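Local coordinates for high potential iron-sulfur protein (Rhodothermus marinus, PDB 3H31) that carries a four-iron, four-sulfur cluster and probably passes electrons along the aerobic respiratory chain, at residues Q17-L22 and K57-P62; C38-P43 and G52-K57. All blocks are in the same frame, centred on the assembly; numbering follows the deposited sequence. Where two conformers were deposited one is given.

Interaction 1 (Q17-L22 and K57-P62); sequences QMRESL and KGPIHP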
loop_
_atom_site.group_PDB
_atom_site.type_symbol
_atom_site.label_atom_id
_atom_site.label_comp_id
_atom_site.label_asym_id
_atom_site.label_seq_id
_atom_site.Cartn_x
_atom_site.Cartn_y
_atom_site.Cartn_z
ATOM N N GLN A 17 -6.004 -8.038 -9.158
ATOM C CA GLN A 17 -4.942 -8.883 -9.693
ATOM C C GLN A 17 -3.610 -8.164 -9.715
ATOM O O GLN A 17 -2.575 -8.776 -9.411
ATOM C CB GLN A 17 -5.284 -9.351 -11.103
ATOM C CG GLN A 17 -6.395 -10.339 -11.149
ATOM C CD GLN A 17 -7.052 -10.556 -12.482
ATOM O OE1 GLN A 17 -6.567 -10.123 -13.545
ATOM N NE2 GLN A 17 -8.205 -11.143 -12.552
ATOM N N MET A 18 -3.559 -6.868 -10.013
ATOM C CA MET A 18 -2.278 -6.150 -9.958
ATOM C C MET A 18 -1.749 -6.079 -8.570
ATOM O O MET A 18 -0.544 -6.342 -8.379
ATOM C CB MET A 18 -2.365 -4.727 -10.549
ATOM C CG MET A 18 -0.966 -4.067 -10.622
ATOM S SD MET A 18 -0.779 -2.451 -11.219
ATOM C CE MET A 18 -1.068 -2.709 -12.933
ATOM N N ARG A 19 -2.601 -5.745 -7.621
ATOM C CA ARG A 19 -2.199 -5.677 -6.223
ATOM C C ARG A 19 -1.604 -7.016 -5.790
ATOM O O ARG A 19 -0.545 -7.051 -5.148
ATOM C CB ARG A 19 -3.277 -5.383 -5.124
ATOM C CG ARG A 19 -3.902 -4.028 -5.195
ATOM C CD ARG A 19 -5.110 -3.872 -4.316
ATOM N NE ARG A 19 -4.937 -4.088 -2.877
ATOM C CZ ARG A 19 -5.014 -3.140 -1.906
ATOM N NH1 ARG A 19 -5.183 -1.856 -2.174
ATOM N NH2 ARG A 19 -4.909 -3.519 -0.648
ATOM N N GLU A 20 -2.276 -8.112 -6.148
ATOM C CA GLU A 20 -1.772 -9.452 -5.784
ATOM C C GLU A 20 -0.478 -9.780 -6.485
ATOM O O GLU A 20 0.420 -10.405 -5.902
ATOM C CB GLU A 20 -2.832 -10.476 -6.134
ATOM C CG GLU A 20 -4.054 -10.330 -5.268
ATOM C CD GLU A 20 -5.036 -11.423 -5.582
ATOM O OE1 GLU A 20 -4.958 -12.185 -6.563
ATOM O OE2 GLU A 20 -6.008 -11.486 -4.782
ATOM N N SER A 21 -0.353 -9.424 -7.745
ATOM C CA SER A 21 0.838 -9.645 -8.550
ATOM C C SER A 21 2.068 -9.118 -7.851
ATOM O O SER A 21 3.152 -9.732 -7.844
ATOM C CB SER A 21 0.655 -9.011 -9.930
ATOM O OG SER A 21 1.845 -8.939 -10.661
ATOM N N LEU A 22 1.934 -7.910 -7.319
ATOM C CA LEU A 22 2.986 -7.207 -6.617
ATOM C C LEU A 22 3.094 -7.563 -5.147
ATOM O O LEU A 22 3.889 -6.981 -4.402
ATOM C CB LEU A 22 2.841 -5.699 -6.851
ATOM C CG LEU A 22 2.925 -5.284 -8.324
ATOM C CD1 LEU A 22 2.706 -3.771 -8.450
ATOM C CD2 LEU A 22 4.258 -5.709 -8.972
ATOM N N LYS A 57 -4.073 0.382 -6.936
ATOM C CA LYS A 57 -5.305 1.008 -6.546
ATOM C C LYS A 57 -5.748 0.441 -5.202
ATOM O O LYS A 57 -5.295 -0.582 -4.737
ATOM C CB LYS A 57 -6.384 0.740 -7.591
ATOM C CG LYS A 57 -6.089 1.378 -8.908
ATOM C CD LYS A 57 -6.408 2.822 -8.843
ATOM C CE LYS A 57 -6.094 3.575 -10.134
ATOM N NZ LYS A 57 -6.743 4.928 -10.085
ATOM N N GLY A 58 -6.684 1.194 -4.590
ATOM C CA GLY A 58 -7.307 0.779 -3.331
ATOM C C GLY A 58 -6.577 1.339 -2.128
ATOM O O GLY A 58 -5.635 2.159 -2.224
ATOM N N PRO A 59 -6.997 0.954 -0.939
ATOM C CA PRO A 59 -6.400 1.433 0.304
ATOM C C PRO A 59 -5.024 0.854 0.482
ATOM O O PRO A 59 -4.769 -0.321 0.147
ATOM C CB PRO A 59 -7.384 0.944 1.376
ATOM C CG PRO A 59 -7.983 -0.275 0.791
ATOM C CD PRO A 59 -8.121 -0.004 -0.647
ATOM N N ILE A 60 -4.134 1.621 1.057
ATOM C CA ILE A 60 -2.739 1.264 1.206
ATOM C C ILE A 60 -2.274 1.661 2.584
ATOM O O ILE A 60 -2.455 2.814 3.032
ATOM C CB ILE A 60 -1.834 1.945 0.165
ATOM C CG1 ILE A 60 -2.307 1.659 -1.279
ATOM C CG2 ILE A 60 -0.358 1.605 0.347
ATOM C CD1 ILE A 60 -2.010 0.255 -1.766
ATOM N N HIS A 61 -1.683 0.710 3.366
ATOM C CA HIS A 61 -1.238 0.984 4.721
ATOM C C HIS A 61 0.165 1.555 4.716
ATOM O O HIS A 61 1.045 1.019 4.004
ATOM C CB HIS A 61 -1.248 -0.332 5.481
ATOM C CG HIS A 61 -1.229 -0.166 6.966
ATOM N ND1 HIS A 61 -0.130 0.323 7.668
ATOM C CD2 HIS A 61 -2.258 -0.399 7.841
ATOM C CE1 HIS A 61 -0.499 0.385 8.925
ATOM N NE2 HIS A 61 -1.771 -0.057 9.064
ATOM N N PRO A 62 0.484 2.558 5.497
ATOM C CA PRO A 62 1.836 3.096 5.515
ATOM C C PRO A 62 2.890 2.060 5.949
ATOM O O PRO A 62 4.057 2.231 5.624
ATOM C CB PRO A 62 1.781 4.259 6.517
ATOM C CG PRO A 62 0.548 3.953 7.360
ATOM C CD PRO A 62 -0.420 3.315 6.419
#
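R19 reaches from helix 13-21 to the loop after strand 52-53 and grips the backbone carbonyls of K57 and P59. In the conformer described here, NH1 spends both hydrogens on this loop. NH1 lies 2.9 Å from K57 O, which it meets in the carbonyl plane, on a lone pair, with a nearly straight N-H...O angle of 167°. NH1 is also 2.8 Å from P59 O, this time tilted from the carbonyl plane. NH2 adds a weak bond to P59 O at 3.3 Å. Both oxygens sit at the edge of the guanidinium, close to its plane. The arginine chain is bent at chi3 (59°), and this bend carries the guanidinium to the two carbonyls. R19 CD lies 3.3 Å from K57 O.

This end of the contact is tight. A side chain on G58 would put its CB 2.7 Å from R19 NH1, and the backbone angles there also call for glycine. P59 CD and I60 CD1 each approach NH1 to 3.8 Å, and V8 and L11 also touch R19. The other side is loose. The K57 side chain is exposed and runs away from residues 17-22, toward E15 earlier on the same helix, so K57 meets R19 through its backbone alone.

NH2 is also hydrogen-bonded to C5 O, and Y24 makes a cation-pi contact with R19. I60 meanwhile lies against the cluster. In this conformer the bonds to K57 O, P59 O and C5 O define the orientation of the buried guanidinium. These neutral carbonyls solvate the positive charge but do not neutralise it, so it probably persists not far from the cluster.

Interaction 2 (C38-P43 and G52-K57); sequences CQLYVP and GCQLIK. With SF4 (iron/sulfur cluster), chain B.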
loop_
_atom_site.group_PDB
_atom_site.type_symbol
_atom_site.label_atom_id
_atom_site.label_comp_id
_atom_site.label_asym_id
_atom_site.label_seq_id
_atom_site.Cartn_x
_atom_site.Cartn_y
_atom_site.Cartn_z
ATOM N N CYS A 38 8.385 4.797 0.491
ATOM C CA CYS A 38 8.322 4.549 -0.942
ATOM C C CYS A 38 7.924 5.843 -1.702
ATOM O O CYS A 38 7.055 6.585 -1.275
ATOM C CB CYS A 38 7.256 3.489 -1.250
ATOM S SG CYS A 38 7.061 3.121 -3.017
ATOM N N GLN A 39 8.550 6.054 -2.870
ATOM C CA GLN A 39 8.261 7.254 -3.622
ATOM C C GLN A 39 6.846 7.277 -4.141
ATOM O O GLN A 39 6.392 8.383 -4.495
ATOM C CB GLN A 39 9.200 7.406 -4.823
ATOM C CG GLN A 39 10.646 7.752 -4.652
ATOM C CD GLN A 39 11.379 8.000 -5.956
ATOM O OE1 GLN A 39 10.763 8.245 -6.972
ATOM N NE2 GLN A 39 12.672 7.879 -6.020
ATOM N N LEU A 40 6.126 6.154 -4.242
ATOM C CA LEU A 40 4.823 6.147 -4.880
ATOM C C LEU A 40 3.670 6.242 -3.893
ATOM O O LEU A 40 2.492 6.302 -4.301
ATOM C CB LEU A 40 4.685 4.899 -5.766
ATOM C CG LEU A 40 5.754 4.856 -6.877
ATOM C CD1 LEU A 40 5.596 3.625 -7.734
ATOM C CD2 LEU A 40 5.733 6.060 -7.766
ATOM N N TYR A 41 3.976 6.375 -2.587
ATOM C CA TYR A 41 2.944 6.428 -1.567
ATOM C C TYR A 41 2.320 7.817 -1.477
ATOM O O TYR A 41 3.018 8.845 -1.607
ATOM C CB TYR A 41 3.546 6.041 -0.215
ATOM C CG TYR A 41 2.547 5.946 0.901
ATOM C CD1 TYR A 41 1.496 5.027 0.803
ATOM C CD2 TYR A 41 2.641 6.712 2.055
ATOM C CE1 TYR A 41 0.564 4.922 1.820
ATOM C CE2 TYR A 41 1.692 6.620 3.087
ATOM C CZ TYR A 41 0.668 5.709 2.960
ATOM O OH TYR A 41 -0.327 5.575 3.918
ATOM N N VAL A 42 1.034 7.857 -1.233
ATOM C CA VAL A 42 0.301 9.077 -0.973
ATOM C C VAL A 42 -0.301 8.982 0.417
ATOM O O VAL A 42 -1.221 8.200 0.619
ATOM C CB VAL A 42 -0.792 9.288 -2.035
ATOM C CG1 VAL A 42 -1.529 10.625 -1.755
ATOM C CG2 VAL A 42 -0.179 9.303 -3.407
ATOM N N PRO A 43 0.220 9.718 1.395
ATOM C CA PRO A 43 -0.288 9.580 2.764
ATOM C C PRO A 43 -1.758 9.883 2.845
ATOM O O PRO A 43 -2.357 10.628 2.091
ATOM C CB PRO A 43 0.562 10.555 3.545
ATOM C CG PRO A 43 1.812 10.729 2.764
ATOM C CD PRO A 43 1.414 10.607 1.331
ATOM N N GLY A 52 -2.839 5.830 -0.035
ATOM C CA GLY A 52 -2.984 5.349 -1.408
ATOM C C GLY A 52 -1.644 5.248 -2.043
ATOM O O GLY A 52 -0.597 5.555 -1.457
ATOM N N CYS A 53 -1.658 4.817 -3.299
ATOM C CA CYS A 53 -0.461 4.542 -4.064
ATOM C C CYS A 53 -0.691 4.964 -5.503
ATOM O O CYS A 53 -1.796 4.812 -6.042
ATOM C CB CYS A 53 -0.140 3.040 -3.986
ATOM S SG CYS A 53 1.251 2.514 -5.011
ATOM N N GLN A 54 0.348 5.500 -6.123
ATOM C CA GLN A 54 0.296 5.915 -7.514
ATOM C C GLN A 54 0.279 4.721 -8.461
ATOM O O GLN A 54 -0.072 4.878 -9.640
ATOM C CB GLN A 54 1.538 6.685 -7.915
ATOM C CG GLN A 54 1.621 8.104 -7.462
ATOM C CD GLN A 54 2.684 8.779 -8.308
ATOM O OE1 GLN A 54 2.994 8.641 -9.528
ATOM N NE2 GLN A 54 3.450 9.711 -7.788
ATOM N N LEU A 55 0.702 3.560 -8.000
ATOM C CA LEU A 55 0.869 2.358 -8.800
ATOM C C LEU A 55 -0.279 1.376 -8.637
ATOM O O LEU A 55 -0.849 0.896 -9.609
ATOM C CB LEU A 55 2.203 1.689 -8.442
ATOM C CG LEU A 55 2.747 0.750 -9.504
ATOM C CD1 LEU A 55 3.269 1.532 -10.717
ATOM C CD2 LEU A 55 3.867 -0.085 -8.922
ATOM N N ILE A 56 -0.630 1.035 -7.423
ATOM C CA ILE A 56 -1.766 0.118 -7.318
ATOM C C ILE A 56 -2.883 0.812 -6.562
ATOM O O ILE A 56 -2.735 1.774 -5.806
ATOM C CB ILE A 56 -1.344 -1.158 -6.595
ATOM C CG1 ILE A 56 -0.906 -0.864 -5.182
ATOM C CG2 ILE A 56 -0.243 -1.842 -7.369
ATOM C CD1 ILE A 56 -0.544 -2.103 -4.367
ATOM N N LYS A 57 -4.073 0.382 -6.936
ATOM C CA LYS A 57 -5.305 1.008 -6.546
ATOM C C LYS A 57 -5.748 0.441 -5.202
ATOM O O LYS A 57 -5.295 -0.582 -4.737
ATOM C CB LYS A 57 -6.384 0.740 -7.591
ATOM C CG LYS A 57 -6.089 1.378 -8.908
ATOM C CD LYS A 57 -6.408 2.822 -8.843
ATOM C CE LYS A 57 -6.094 3.575 -10.134
ATOM N NZ LYS A 57 -6.743 4.928 -10.085
HETATM FE FE1 SF4 B . 2.678 1.508 -3.581
HETATM FE FE2 SF4 B . 3.493 0.592 -1.142
HETATM FE FE3 SF4 B . 4.189 -0.712 -3.422
HETATM FE FE4 SF4 B . 5.275 1.724 -2.933
HETATM S S1 SF4 B . 5.593 -0.218 -1.701
HETATM S S2 SF4 B . 4.517 1.013 -4.899
HETATM S S3 SF4 B . 3.477 2.772 -1.902
HETATM S S4 SF4 B . 2.071 -0.448 -2.517
#
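G52 O approaches the Y41 ring obliquely, 3.1 Å from CD1. S3 of the cluster is likewise oblique to the ring, and Y41 CB is 3.7 Å from it. The Q54 and L40 side chains cross at about a right angle, Q54 CD 4.1 Å from L40 CD2. L40 CD1 packs on L55 CB at 4.0 Å. With an alanine here in place of Y41, G52 O would lose its ring neighbour, and the space between it and the cluster would probably be left unfilled.

The two short strands form an antiparallel beta hairpin. V42 and G52 are a hydrogen-bonded pair, and Y41 and C53 a non-hydrogen-bonded one. V42 N sits above the G52 carbonyl plane, whereas G52 N lies in the plane of the V42 carbonyl. Q54 N extends the pairing to L40 O at 2.9 Å. A type I turn from C38 to Y41 leads into the hairpin.

Each segment supplies one cysteine of the cluster site. C38 SG binds iron FE4 and C53 SG binds iron FE1, both at 2.3 Å. C53 SG, set anti to the backbone N (chi1 175°), points from the strand to FE1. It also accepts hydrogen bonds from L55 N and I56 N, and C38 SG accepts one from L40 N. These N-H groups are likely to stabilise charge on the sulfurs.

In the fold
This chain is the cluster-binding part of a longer protein. From the N terminus, helix 13-21 comes first and supplies residues 17-22. The chain then runs through C35 into residues 38-43, turns back, and returns as residues 52-57. Interaction 2 closes this short hairpin loop. Residues 57-62 follow directly, with K57 shared, and meet the helix in interaction 1. Interaction 1 therefore closes the longer loop, and interaction 2 is nested inside it; they do not cross. The centres of the two contacts lie about 9 Å apart. The two contacts also touch: P62 packs on Y41, and L22 on I56. Together they tie helix, hairpin and following loop around the cluster, and C66 completes its cysteine ligands further on.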